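Signal transduction histidine-protein kinase/phosphatase MprB (Mycobacterium hassiacum, PDB 6BLK) probably autophosphorylates a histidine with ATP as a two-component sensor kinase and phosphatase, of which this piece is the ATP-binding catalytic domain. Local coordinates at residues A[27-32]-A[66-71]; A[36-41]-A[70-75]; A[45-50]-A[123-128]; A[81-86]-A[148-153]. All blocks are in the same frame, centred on the assembly; numbering follows the deposited sequence. Where two conformers were deposited one is given.

Interaction 1: A[27-32]-A[66-71]; sequences SDIEFE and GRVGVR
Glu32 and Arg67 meet on one face of two parallel strands, 30-32 and 67-71, and Phe31 and Val68 meet on the other. They are the two strands of a beta-alpha-beta unit, with helix 44-60 as the crossover. Four backbone hydrogen bonds join them. The straightest runs from Glu32 N to Val68 O, at 171°.

On the polar face Glu32 holds CG anti to its carbonyl carbon (chi1 -61°), and beyond CG the chain is extended, with the carboxylate at the edge of the Arg67 guanidinium. Arg67 NH1 meets Glu32 OE1 at 2.8 Å, on its syn side and near the guanidinium plane. A second bond from the same NH1 to Glu32 OE2 is weak. The two flat groups are turned 60° against each other, so this is not a flat two-pronged pair. Arg71 NH2 adds a long, weak ion pair with Glu32 OE1, 3.3 Å away. The stronger polar partner of Arg71 is Thr34, through NH1. Glu32 O lies over one face of the Arg71 guanidinium.

On the apolar face the Phe31 ring and Val68 lie side by side, pointing the same way. Phe31 CD1 is 3.7 Å from Val68 CB. Ile29 CG2 sits over the centre of the Phe31 ring and also touches Val68 CG2 at 3.5 Å.

Phe31 continues onto Leu19, Val22 and Arg23 of helix 11-25. Ile29 and Val68 reach Ala59 and Ala58 of helix 44-60. On the far side of strand 67-76, Gly69 and Arg71 pair with Thr85 and Val83 of strand 79-85.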
loop_
_atom_site.group_PDB
_atom_site.type_symbol
_atom_site.label_atom_id
_atom_site.label_comp_id
_atom_site.label_asym_id
_atom_site.label_seq_id
_atom_site.Cartn_x
_atom_site.Cartn_y
_atom_site.Cartn_z
ATOM N N SER A 27 -15.516 -8.673 0.958
ATOM C CA SER A 27 -15.420 -9.973 0.303
ATOM C C SER A 27 -15.771 -9.925 -1.179
ATOM O O SER A 27 -15.515 -10.902 -1.890
ATOM C CB SER A 27 -16.343 -10.972 0.994
ATOM O OG SER A 27 -17.685 -10.567 0.834
ATOM N N ASP A 28 -16.363 -8.832 -1.659
ATOM C CA ASP A 28 -16.673 -8.717 -3.076
ATOM C C ASP A 28 -15.460 -8.384 -3.941
ATOM O O ASP A 28 -15.505 -8.606 -5.158
ATOM C CB ASP A 28 -17.728 -7.638 -3.277
ATOM C CG ASP A 28 -17.255 -6.298 -2.817
ATOM O OD1 ASP A 28 -16.906 -6.187 -1.620
ATOM O OD2 ASP A 28 -17.196 -5.375 -3.657
ATOM N N ILE A 29 -14.381 -7.853 -3.357
ATOM C CA ILE A 29 -13.270 -7.361 -4.160
ATOM C C ILE A 29 -12.470 -8.521 -4.708
ATOM O O ILE A 29 -12.199 -9.510 -4.013
ATOM C CB ILE A 29 -12.376 -6.429 -3.326
ATOM C CG1 ILE A 29 -13.127 -5.139 -3.017
ATOM C CG2 ILE A 29 -11.044 -6.140 -4.053
ATOM C CD1 ILE A 29 -12.403 -4.234 -1.997
ATOM N N GLU A 30 -12.061 -8.395 -5.955
ATOM C CA GLU A 30 -11.212 -9.405 -6.569
ATOM C C GLU A 30 -9.781 -8.945 -6.344
ATOM O O GLU A 30 -9.284 -8.081 -7.067
ATOM C CB GLU A 30 -11.536 -9.567 -8.049
ATOM C CG GLU A 30 -10.509 -10.402 -8.812
ATOM C CD GLU A 30 -10.234 -11.762 -8.172
ATOM O OE1 GLU A 30 -11.181 -12.370 -7.622
ATOM O OE2 GLU A 30 -9.064 -12.221 -8.223
ATOM N N PHE A 31 -9.131 -9.492 -5.319
ATOM C CA PHE A 31 -7.723 -9.183 -5.063
ATOM C C PHE A 31 -6.853 -9.981 -6.025
ATOM O O PHE A 31 -6.910 -11.214 -6.049
ATOM C CB PHE A 31 -7.344 -9.496 -3.619
ATOM C CG PHE A 31 -7.909 -8.528 -2.618
ATOM C CD1 PHE A 31 -7.289 -7.313 -2.379
ATOM C CD2 PHE A 31 -9.053 -8.843 -1.900
ATOM C CE1 PHE A 31 -7.798 -6.431 -1.451
ATOM C CE2 PHE A 31 -9.566 -7.962 -0.969
ATOM C CZ PHE A 31 -8.935 -6.751 -0.744
ATOM N N GLU A 32 -6.070 -9.280 -6.838
ATOM C CA GLU A 32 -5.205 -9.899 -7.826
ATOM C C GLU A 32 -3.783 -9.778 -7.312
ATOM O O GLU A 32 -3.197 -8.689 -7.349
ATOM C CB GLU A 32 -5.363 -9.223 -9.186
ATOM C CG GLU A 32 -6.783 -9.332 -9.737
ATOM C CD GLU A 32 -6.984 -8.568 -11.030
ATOM O OE1 GLU A 32 -6.444 -7.448 -11.158
ATOM O OE2 GLU A 32 -7.695 -9.091 -11.919
ATOM N N GLY A 66 -15.007 -4.288 -7.346
ATOM C CA GLY A 66 -13.748 -3.773 -7.859
ATOM C C GLY A 66 -12.608 -4.754 -7.696
ATOM O O GLY A 66 -12.624 -5.672 -6.880
ATOM N N ARG A 67 -11.597 -4.531 -8.514
ATOM C CA ARG A 67 -10.378 -5.307 -8.492
ATOM C C ARG A 67 -9.319 -4.485 -7.773
ATOM O O ARG A 67 -9.188 -3.283 -8.019
ATOM C CB ARG A 67 -9.916 -5.648 -9.907
ATOM C CG ARG A 67 -10.794 -6.684 -10.606
ATOM C CD ARG A 67 -10.224 -7.121 -11.955
ATOM N NE ARG A 67 -10.152 -6.027 -12.925
ATOM C CZ ARG A 67 -9.033 -5.549 -13.471
ATOM N NH1 ARG A 67 -7.846 -6.059 -13.171
ATOM N NH2 ARG A 67 -9.106 -4.551 -14.343
ATOM N N VAL A 68 -8.586 -5.137 -6.882
ATOM C CA VAL A 68 -7.445 -4.518 -6.221
ATOM C C VAL A 68 -6.213 -5.331 -6.587
ATOM O O VAL A 68 -6.184 -6.549 -6.393
ATOM C CB VAL A 68 -7.659 -4.445 -4.697
ATOM C CG1 VAL A 68 -6.335 -4.076 -3.968
ATOM C CG2 VAL A 68 -8.788 -3.457 -4.342
ATOM N N GLY A 69 -5.211 -4.664 -7.156
ATOM C CA GLY A 69 -3.993 -5.321 -7.573
ATOM C C GLY A 69 -2.943 -5.147 -6.483
ATOM O O GLY A 69 -2.815 -4.080 -5.913
ATOM N N VAL A 70 -2.241 -6.236 -6.199
ATOM C CA VAL A 70 -1.215 -6.271 -5.168
ATOM C C VAL A 70 -0.017 -6.942 -5.818
ATOM O O VAL A 70 0.010 -8.167 -5.977
ATOM C CB VAL A 70 -1.645 -7.036 -3.914
ATOM C CG1 VAL A 70 -0.569 -6.977 -2.878
ATOM C CG2 VAL A 70 -2.995 -6.528 -3.384
ATOM N N ARG A 71 0.962 -6.153 -6.224
ATOM C CA ARG A 71 2.044 -6.659 -7.051
ATOM C C ARG A 71 3.365 -6.290 -6.412
ATOM O O ARG A 71 3.564 -5.157 -5.995
ATOM C CB ARG A 71 1.998 -6.109 -8.486
ATOM C CG ARG A 71 0.601 -5.954 -9.116
ATOM C CD ARG A 71 0.041 -7.194 -9.735
ATOM N NE ARG A 71 -1.237 -6.921 -10.393
ATOM C CZ ARG A 71 -2.069 -7.866 -10.816
ATOM N NH1 ARG A 71 -1.759 -9.148 -10.656
ATOM N NH2 ARG A 71 -3.203 -7.530 -11.409
#

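Interaction 2: A[36-41]-A[70-75]; sequences TPWQVI and VRLYQI
This is a mostly side-chain contact where strands 30-40 and 67-76 draw apart, at the far end of their parallel pairing in the ATPase-domain sheet. One backbone hydrogen bond remains, from Thr36 N to Leu72 O at 2.9 Å and 171°. Past it the first strand bends away, and side chains bridge the gap.

Leu72 CD2 packs into the bend. It lies 3.9 Å from Trp38 CB and, in the Thr36 conformer described, 3.6 Å from Thr36 CG2. In that conformer the Thr36 and Leu72 side chains cross at about a right angle.

Gln74 comes to the edge of the Trp38 ring. Its CD is 3.6 Å from Trp38 CZ3, and the amide and ring planes stand 60° apart. The Gln74 chain is extended beyond CG, and its NE2 is held by Asp76 O of its own strand. Trp38 NE1 makes only a weak hydrogen bond, to Leu153 O of strand 147-154.

The polar side-chain groups therefore add no hydrogen bond across the gap. Between these two segments the join depends on one backbone bond and on van der Waals packing.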
loop_
_atom_site.group_PDB
_atom_site.type_symbol
_atom_site.label_atom_id
_atom_site.label_comp_id
_atom_site.label_asym_id
_atom_site.label_seq_id
_atom_site.Cartn_x
_atom_site.Cartn_y
_atom_site.Cartn_z
ATOM N N THR A 36 6.505 -11.587 -5.848
ATOM C CA THR A 36 7.751 -12.328 -5.915
ATOM C C THR A 36 8.356 -12.433 -4.512
ATOM O O THR A 36 8.253 -11.505 -3.714
ATOM C CB THR A 36 8.740 -11.671 -6.876
ATOM O OG1 THR A 36 9.670 -12.658 -7.364
ATOM C CG2 THR A 36 9.519 -10.562 -6.203
ATOM N N PRO A 37 8.962 -13.579 -4.178
ATOM C CA PRO A 37 9.585 -13.730 -2.849
ATOM C C PRO A 37 10.657 -12.679 -2.596
ATOM O O PRO A 37 11.648 -12.573 -3.342
ATOM C CB PRO A 37 10.191 -15.138 -2.888
ATOM C CG PRO A 37 9.318 -15.873 -3.900
ATOM C CD PRO A 37 8.973 -14.849 -4.930
ATOM N N TRP A 38 10.484 -11.961 -1.488
ATOM C CA TRP A 38 11.331 -10.819 -1.129
ATOM C C TRP A 38 11.497 -10.731 0.383
ATOM O O TRP A 38 10.522 -10.677 1.122
ATOM C CB TRP A 38 10.745 -9.520 -1.665
ATOM C CG TRP A 38 11.682 -8.383 -1.677
ATOM C CD1 TRP A 38 11.681 -7.260 -0.877
ATOM C CD2 TRP A 38 12.775 -8.240 -2.574
ATOM N NE1 TRP A 38 12.747 -6.448 -1.217
ATOM C CE2 TRP A 38 13.436 -7.033 -2.250
ATOM C CE3 TRP A 38 13.278 -9.030 -3.602
ATOM C CZ2 TRP A 38 14.548 -6.597 -2.940
ATOM C CZ3 TRP A 38 14.380 -8.607 -4.286
ATOM C CH2 TRP A 38 15.011 -7.385 -3.952
ATOM N N GLN A 39 12.734 -10.612 0.835
ATOM C CA GLN A 39 13.049 -10.519 2.256
ATOM C C GLN A 39 13.564 -9.115 2.552
ATOM O O GLN A 39 14.441 -8.614 1.852
ATOM C CB GLN A 39 14.104 -11.550 2.676
ATOM C CG GLN A 39 14.519 -11.424 4.137
ATOM C CD GLN A 39 15.760 -12.217 4.476
ATOM O OE1 GLN A 39 16.883 -11.739 4.327
ATOM N NE2 GLN A 39 15.562 -13.438 4.920
ATOM N N VAL A 40 12.966 -8.475 3.547
ATOM C CA VAL A 40 13.359 -7.152 4.011
ATOM C C VAL A 40 13.870 -7.312 5.433
ATOM O O VAL A 40 13.344 -8.129 6.191
ATOM C CB VAL A 40 12.170 -6.171 3.961
ATOM C CG1 VAL A 40 12.547 -4.830 4.609
ATOM C CG2 VAL A 40 11.678 -5.972 2.501
ATOM N N ILE A 41 14.910 -6.559 5.794
ATOM C CA ILE A 41 15.398 -6.548 7.169
ATOM C C ILE A 41 14.672 -5.421 7.883
ATOM O O ILE A 41 14.749 -4.261 7.466
ATOM C CB ILE A 41 16.925 -6.359 7.239
ATOM C CG1 ILE A 41 17.672 -7.385 6.363
ATOM C CG2 ILE A 41 17.392 -6.438 8.706
ATOM C CD1 ILE A 41 17.460 -8.808 6.757
ATOM N N VAL A 70 -2.241 -6.236 -6.199
ATOM C CA VAL A 70 -1.215 -6.271 -5.168
ATOM C C VAL A 70 -0.017 -6.942 -5.818
ATOM O O VAL A 70 0.010 -8.167 -5.977
ATOM C CB VAL A 70 -1.645 -7.036 -3.914
ATOM C CG1 VAL A 70 -0.569 -6.977 -2.878
ATOM C CG2 VAL A 70 -2.995 -6.528 -3.384
ATOM N N ARG A 71 0.962 -6.153 -6.224
ATOM C CA ARG A 71 2.044 -6.659 -7.051
ATOM C C ARG A 71 3.365 -6.290 -6.412
ATOM O O ARG A 71 3.564 -5.157 -5.995
ATOM C CB ARG A 71 1.998 -6.109 -8.486
ATOM C CG ARG A 71 0.601 -5.954 -9.116
ATOM C CD ARG A 71 0.041 -7.194 -9.735
ATOM N NE ARG A 71 -1.237 -6.921 -10.393
ATOM C CZ ARG A 71 -2.069 -7.866 -10.816
ATOM N NH1 ARG A 71 -1.759 -9.148 -10.656
ATOM N NH2 ARG A 71 -3.203 -7.530 -11.409
ATOM N N LEU A 72 4.258 -7.254 -6.325
ATOM C CA LEU A 72 5.582 -7.000 -5.779
ATOM C C LEU A 72 6.574 -7.649 -6.730
ATOM O O LEU A 72 6.558 -8.870 -6.920
ATOM C CB LEU A 72 5.729 -7.524 -4.337
ATOM C CG LEU A 72 6.998 -7.132 -3.585
ATOM C CD1 LEU A 72 6.780 -7.340 -2.095
ATOM C CD2 LEU A 72 8.125 -7.986 -4.059
ATOM N N TYR A 73 7.426 -6.827 -7.331
ATOM C CA TYR A 73 8.430 -7.290 -8.270
ATOM C C TYR A 73 9.767 -6.689 -7.896
ATOM O O TYR A 73 9.831 -5.539 -7.473
ATOM C CB TYR A 73 8.082 -6.875 -9.688
ATOM C CG TYR A 73 6.976 -7.657 -10.325
ATOM C CD1 TYR A 73 7.200 -8.945 -10.797
ATOM C CD2 TYR A 73 5.717 -7.111 -10.479
ATOM C CE1 TYR A 73 6.177 -9.667 -11.406
ATOM C CE2 TYR A 73 4.717 -7.808 -11.064
ATOM C CZ TYR A 73 4.937 -9.080 -11.522
ATOM O OH TYR A 73 3.868 -9.735 -12.129
ATOM N N GLN A 74 10.828 -7.461 -8.097
ATOM C CA GLN A 74 12.188 -6.938 -7.976
ATOM C C GLN A 74 12.472 -5.956 -9.114
ATOM O O GLN A 74 12.138 -6.218 -10.263
ATOM C CB GLN A 74 13.193 -8.090 -8.042
ATOM C CG GLN A 74 14.650 -7.653 -7.849
ATOM C CD GLN A 74 15.603 -8.804 -7.641
ATOM O OE1 GLN A 74 15.242 -9.966 -7.773
ATOM N NE2 GLN A 74 16.854 -8.475 -7.305
ATOM N N ILE A 75 13.084 -4.816 -8.801
ATOM C CA ILE A 75 13.395 -3.805 -9.807
ATOM C C ILE A 75 14.896 -3.554 -9.980
ATOM O O ILE A 75 15.282 -2.945 -10.987
ATOM C CB ILE A 75 12.662 -2.471 -9.512
ATOM C CG1 ILE A 75 13.105 -1.886 -8.150
ATOM C CG2 ILE A 75 11.175 -2.669 -9.566
ATOM C CD1 ILE A 75 12.603 -0.460 -7.866
#

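Interaction 3: A[45-50]-A[123-128]; sequences SGLGRA and KQVVLK
Helix segments 45-50 and 123-128 pass with their axes 9.1 Å apart and their directions 136° apart, and the closest CA atoms, those of Gly46 and Val125, are 6.1 Å from each other. No hydrogen bond crosses the contact. Each segment keeps its own helical backbone bonds.

Val125 carries the packing. Its CG1 is anti to the backbone N (chi1 170°) and points into the first helix. There it rests on Gly46 O at 3.4 Å, on Ala50 CB at 3.8 Å and on Leu47 CD2 at 4.1 Å. CG2 also reaches Gly46 O, at 3.6 Å. Both methyls therefore lie against the backbone of the first helix around Gly46. Gly46 O still accepts its helical bond from Ala50 N. Leu47 comes in from the side of the contact, and its chain crosses that of Val125 at a slant. The CB of Ala50, one turn after Gly46, faces Val125 directly.

Lys128, close to one turn after Val125, runs extended beyond CG toward the first helix, and only its NZ comes close, 3.9 Å from Gly46 CA. Lys128 NZ also forms a long, weak ion pair with Asp43, which in turn bonds Gly46 N and Ser45 OG at the start of helix 44-60.

The contact joins two of the helices that pack on the sheet of this ATPase domain. Leu47 also touches His129, just after helix 118-128, and Val126 packs on Ile151 of strand 147-154. The ATP-binding residues Gly118 and Leu119 lie at the other end of helix 118-128.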
loop_
_atom_site.group_PDB
_atom_site.type_symbol
_atom_site.label_atom_id
_atom_site.label_comp_id
_atom_site.label_asym_id
_atom_site.label_seq_id
_atom_site.Cartn_x
_atom_site.Cartn_y
_atom_site.Cartn_z
ATOM N N SER A 45 5.930 -6.207 12.227
ATOM C CA SER A 45 4.684 -5.596 12.679
ATOM C C SER A 45 4.477 -4.245 12.015
ATOM O O SER A 45 3.358 -3.918 11.578
ATOM C CB SER A 45 4.684 -5.450 14.198
ATOM O OG SER A 45 5.746 -4.615 14.617
ATOM N N GLY A 46 5.554 -3.465 11.893
ATOM C CA GLY A 46 5.455 -2.171 11.246
ATOM C C GLY A 46 5.137 -2.309 9.770
ATOM O O GLY A 46 4.275 -1.608 9.245
ATOM N N LEU A 47 5.811 -3.243 9.095
ATOM C CA LEU A 47 5.551 -3.470 7.683
ATOM C C LEU A 47 4.137 -3.978 7.476
ATOM O O LEU A 47 3.478 -3.592 6.508
ATOM C CB LEU A 47 6.549 -4.472 7.097
ATOM C CG LEU A 47 7.968 -3.926 6.972
ATOM C CD1 LEU A 47 8.954 -5.055 6.792
ATOM C CD2 LEU A 47 8.115 -2.863 5.892
ATOM N N GLY A 48 3.673 -4.857 8.355
ATOM C CA GLY A 48 2.305 -5.338 8.243
ATOM C C GLY A 48 1.296 -4.220 8.416
ATOM O O GLY A 48 0.289 -4.150 7.703
ATOM N N ARG A 49 1.570 -3.311 9.348
ATOM C CA ARG A 49 0.701 -2.173 9.556
ATOM C C ARG A 49 0.673 -1.291 8.320
ATOM O O ARG A 49 -0.383 -0.808 7.912
ATOM C CB ARG A 49 1.180 -1.385 10.770
ATOM C CG ARG A 49 0.330 -0.189 11.089
ATOM C CD ARG A 49 0.801 0.469 12.372
ATOM N NE ARG A 49 -0.053 1.590 12.764
ATOM C CZ ARG A 49 0.152 2.339 13.844
ATOM N NH1 ARG A 49 1.179 2.079 14.640
ATOM N NH2 ARG A 49 -0.670 3.342 14.133
ATOM N N ALA A 50 1.829 -1.094 7.696
ATOM C CA ALA A 50 1.905 -0.255 6.514
ATOM C C ALA A 50 1.154 -0.872 5.341
ATOM O O ALA A 50 0.359 -0.193 4.685
ATOM C CB ALA A 50 3.365 0.017 6.187
ATOM N N LYS A 123 4.179 6.122 5.416
ATOM C CA LYS A 123 5.399 6.857 5.091
ATOM C C LYS A 123 6.461 6.675 6.173
ATOM O O LYS A 123 7.633 6.408 5.860
ATOM C CB LYS A 123 5.088 8.338 4.881
ATOM C CG LYS A 123 6.302 9.151 4.556
ATOM C CD LYS A 123 5.967 10.573 4.272
ATOM C CE LYS A 123 7.210 11.434 4.066
ATOM N NZ LYS A 123 7.461 11.696 2.637
ATOM N N GLN A 124 6.073 6.737 7.448
ATOM C CA GLN A 124 7.057 6.575 8.526
ATOM C C GLN A 124 7.708 5.186 8.471
ATOM O O GLN A 124 8.947 5.041 8.517
ATOM C CB GLN A 124 6.368 6.805 9.873
ATOM C CG GLN A 124 7.360 6.764 11.062
ATOM C CD GLN A 124 6.830 7.468 12.308
ATOM O OE1 GLN A 124 5.893 8.273 12.238
ATOM N NE2 GLN A 124 7.429 7.168 13.455
ATOM N N VAL A 125 6.882 4.149 8.356
ATOM C CA VAL A 125 7.390 2.779 8.310
ATOM C C VAL A 125 8.290 2.584 7.105
ATOM O O VAL A 125 9.403 2.032 7.209
ATOM C CB VAL A 125 6.223 1.787 8.297
ATOM C CG1 VAL A 125 6.714 0.412 8.015
ATOM C CG2 VAL A 125 5.492 1.794 9.613
ATOM N N VAL A 126 7.860 3.075 5.948
ATOM C CA VAL A 126 8.643 2.863 4.738
ATOM C C VAL A 126 9.969 3.590 4.850
ATOM O O VAL A 126 11.024 3.018 4.545
ATOM C CB VAL A 126 7.844 3.284 3.496
ATOM C CG1 VAL A 126 8.718 3.295 2.285
ATOM C CG2 VAL A 126 6.714 2.350 3.318
ATOM N N LEU A 127 9.964 4.834 5.333
ATOM C CA LEU A 127 11.241 5.535 5.509
ATOM C C LEU A 127 12.124 4.854 6.551
ATOM O O LEU A 127 13.357 4.825 6.395
ATOM C CB LEU A 127 11.007 6.999 5.870
ATOM C CG LEU A 127 10.364 7.846 4.777
ATOM C CD1 LEU A 127 10.160 9.265 5.289
ATOM C CD2 LEU A 127 11.168 7.885 3.525
ATOM N N LYS A 128 11.546 4.370 7.647
ATOM C CA LYS A 128 12.364 3.720 8.663
ATOM C C LYS A 128 13.049 2.466 8.123
ATOM O O LYS A 128 14.115 2.094 8.627
ATOM C CB LYS A 128 11.522 3.417 9.899
ATOM C CG LYS A 128 10.943 2.028 9.998
ATOM C CD LYS A 128 9.976 1.898 11.192
ATOM C CE LYS A 128 9.241 0.555 11.164
ATOM N NZ LYS A 128 8.308 0.315 12.282
#

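Interaction 4: A[81-86]-A[148-153]; sequences ELVITD and AIHIVL
Glu81 and His150 are set diagonally across an antiparallel strand pair, 81-85 with 148-153, in the sheet of the histidine kinase-type ATPase fold (the GHKL family). Four backbone hydrogen bonds join Leu82 with Ile151 and Ile84 with Ile149.

His150 CG is anti to its carbonyl carbon (chi1 -64°), beside the backbone N. The ring lies alongside Val83, and the two side chains point the same way. Val83 CG1 stands over the centre of the ring, 3.9 Å from its centroid, in a CH-pi contact. Glu81 comes to the ring edge instead. Its chain is extended, and OE2 accepts the ND1 proton almost in the ring plane. The ring and carboxylate planes are 42° apart. The carboxylate at the edge and the two Val83 methyls beside the ring thus limit both its position and its turn. Beside them Thr85 CG2 touches Ala148 CB at 3.7 Å.

On the other face Leu82, Ile84 and Ile149 pack against helix 44-60. The side chain of Ile149 is about 6 Å from the bound ATP. Asp86, at the strand end, bonds the adenine amino nitrogen N6 through OD2.

His150 ND1 lies 2.8 Å from Glu81 OE2, but meets that oxygen from 49° above the carboxylate plane.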
loop_
_atom_site.group_PDB
_atom_site.type_symbol
_atom_site.label_atom_id
_atom_site.label_comp_id
_atom_site.label_asym_id
_atom_site.label_seq_id
_atom_site.Cartn_x
_atom_site.Cartn_y
_atom_site.Cartn_z
ATOM N N GLU A 81 9.581 -3.426 -5.617
ATOM C CA GLU A 81 8.529 -2.434 -5.596
ATOM C C GLU A 81 7.207 -3.138 -5.364
ATOM O O GLU A 81 6.855 -4.050 -6.115
ATOM C CB GLU A 81 8.508 -1.654 -6.914
ATOM C CG GLU A 81 7.561 -0.500 -6.918
ATOM C CD GLU A 81 7.336 0.076 -8.318
ATOM O OE1 GLU A 81 7.516 -0.665 -9.307
ATOM O OE2 GLU A 81 6.957 1.264 -8.432
ATOM N N LEU A 82 6.466 -2.664 -4.367
ATOM C CA LEU A 82 5.114 -3.117 -4.076
ATOM C C LEU A 82 4.174 -2.065 -4.636
ATOM O O LEU A 82 4.290 -0.884 -4.306
ATOM C CB LEU A 82 4.906 -3.312 -2.571
ATOM C CG LEU A 82 3.491 -3.506 -2.012
ATOM C CD1 LEU A 82 2.855 -4.808 -2.450
ATOM C CD2 LEU A 82 3.547 -3.465 -0.482
ATOM N N VAL A 83 3.260 -2.487 -5.479
ATOM C CA VAL A 83 2.283 -1.571 -6.056
ATOM C C VAL A 83 0.915 -2.105 -5.719
ATOM O O VAL A 83 0.572 -3.235 -6.099
ATOM C CB VAL A 83 2.445 -1.398 -7.573
ATOM C CG1 VAL A 83 1.509 -0.309 -8.073
ATOM C CG2 VAL A 83 3.855 -1.038 -7.931
ATOM N N ILE A 84 0.132 -1.297 -5.017
ATOM C CA ILE A 84 -1.243 -1.638 -4.651
ATOM C C ILE A 84 -2.189 -0.689 -5.392
ATOM O O ILE A 84 -2.043 0.543 -5.338
ATOM C CB ILE A 84 -1.462 -1.587 -3.133
ATOM C CG1 ILE A 84 -0.689 -2.715 -2.446
ATOM C CG2 ILE A 84 -2.950 -1.665 -2.797
ATOM C CD1 ILE A 84 -0.502 -2.551 -0.955
ATOM N N THR A 85 -3.113 -1.269 -6.151
ATOM C CA THR A 85 -3.916 -0.508 -7.084
ATOM C C THR A 85 -5.384 -0.801 -6.856
ATOM O O THR A 85 -5.770 -1.908 -6.459
ATOM C CB THR A 85 -3.611 -0.817 -8.571
ATOM O OG1 THR A 85 -3.732 -2.225 -8.796
ATOM C CG2 THR A 85 -2.262 -0.355 -8.978
ATOM N N ASP A 86 -6.207 0.205 -7.132
ATOM C CA ASP A 86 -7.660 0.020 -7.081
ATOM C C ASP A 86 -8.305 0.659 -8.301
ATOM O O ASP A 86 -7.647 1.234 -9.171
ATOM C CB ASP A 86 -8.254 0.584 -5.787
ATOM C CG ASP A 86 -7.981 2.053 -5.635
ATOM O OD1 ASP A 86 -8.398 2.845 -6.519
ATOM O OD2 ASP A 86 -7.293 2.411 -4.652
ATOM N N ALA A 148 -2.812 4.216 -7.435
ATOM C CA ALA A 148 -1.695 3.302 -7.302
ATOM C C ALA A 148 -0.780 3.874 -6.237
ATOM O O ALA A 148 -0.360 5.029 -6.338
ATOM C CB ALA A 148 -0.980 3.145 -8.638
ATOM N N ILE A 149 -0.535 3.100 -5.184
ATOM C CA ILE A 149 0.492 3.427 -4.205
ATOM C C ILE A 149 1.687 2.547 -4.505
ATOM O O ILE A 149 1.564 1.316 -4.513
ATOM C CB ILE A 149 0.008 3.196 -2.779
ATOM C CG1 ILE A 149 -1.242 4.045 -2.487
ATOM C CG2 ILE A 149 1.126 3.496 -1.812
ATOM C CD1 ILE A 149 -1.001 5.532 -2.390
ATOM N N HIS A 150 2.851 3.177 -4.720
ATOM C CA HIS A 150 4.074 2.487 -5.089
ATOM C C HIS A 150 5.048 2.592 -3.916
ATOM O O HIS A 150 5.398 3.706 -3.505
ATOM C CB HIS A 150 4.710 3.151 -6.319
ATOM C CG HIS A 150 3.919 3.091 -7.584
ATOM N ND1 HIS A 150 4.338 2.355 -8.669
ATOM C CD2 HIS A 150 2.781 3.720 -7.975
ATOM C CE1 HIS A 150 3.483 2.507 -9.662
ATOM N NE2 HIS A 150 2.525 3.323 -9.265
ATOM N N ILE A 151 5.521 1.447 -3.422
ATOM C CA ILE A 151 6.448 1.369 -2.295
ATOM C C ILE A 151 7.680 0.586 -2.727
ATOM O O ILE A 151 7.592 -0.605 -3.076
ATOM C CB ILE A 151 5.794 0.704 -1.079
ATOM C CG1 ILE A 151 4.648 1.587 -0.556
ATOM C CG2 ILE A 151 6.837 0.422 0.016
ATOM C CD1 ILE A 151 3.798 0.955 0.510
ATOM N N VAL A 152 8.832 1.232 -2.648
ATOM C CA VAL A 152 10.095 0.587 -2.943
ATOM C C VAL A 152 10.736 0.195 -1.613
ATOM O O VAL A 152 10.861 1.028 -0.713
ATOM C CB VAL A 152 10.987 1.513 -3.777
ATOM C CG1 VAL A 152 12.362 0.874 -3.986
ATOM C CG2 VAL A 152 10.329 1.785 -5.095
ATOM N N LEU A 153 11.160 -1.077 -1.494
ATOM C CA LEU A 153 11.742 -1.633 -0.266
ATOM C C LEU A 153 13.095 -2.250 -0.596
ATOM O O LEU A 153 13.189 -3.100 -1.495
ATOM C CB LEU A 153 10.868 -2.701 0.385
ATOM C CG LEU A 153 9.566 -2.159 0.994
ATOM C CD1 LEU A 153 8.749 -3.348 1.456
ATOM C CD2 LEU A 153 9.862 -1.173 2.131
#

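Interactions 1 and 2 tie the same two strands, 30-40 and 67-76. Interaction 1 is regular parallel pairing with a salt-bridge network on its outer face. Interaction 2, its centre about 18 Å from that of interaction 1, keeps one backbone bond and relies on side-chain packing. Interaction 4 carries the sheet on. Arg71 O and Gly69 O probably accept hydrogen bonds from Val83 N and Thr85 N. The polar face of interaction 4 has a histidine-carboxylate bond, where interaction 1 has arginines. These three are partly buried. Interaction 3 is a buried helix-helix contact without hydrogen bonds and meets interaction 4 through Val126 and Ile151. Interaction 4 holds the ATP-binding Asp86, near Val68 of interaction 1. Interaction 2 is remote from the annotated sites.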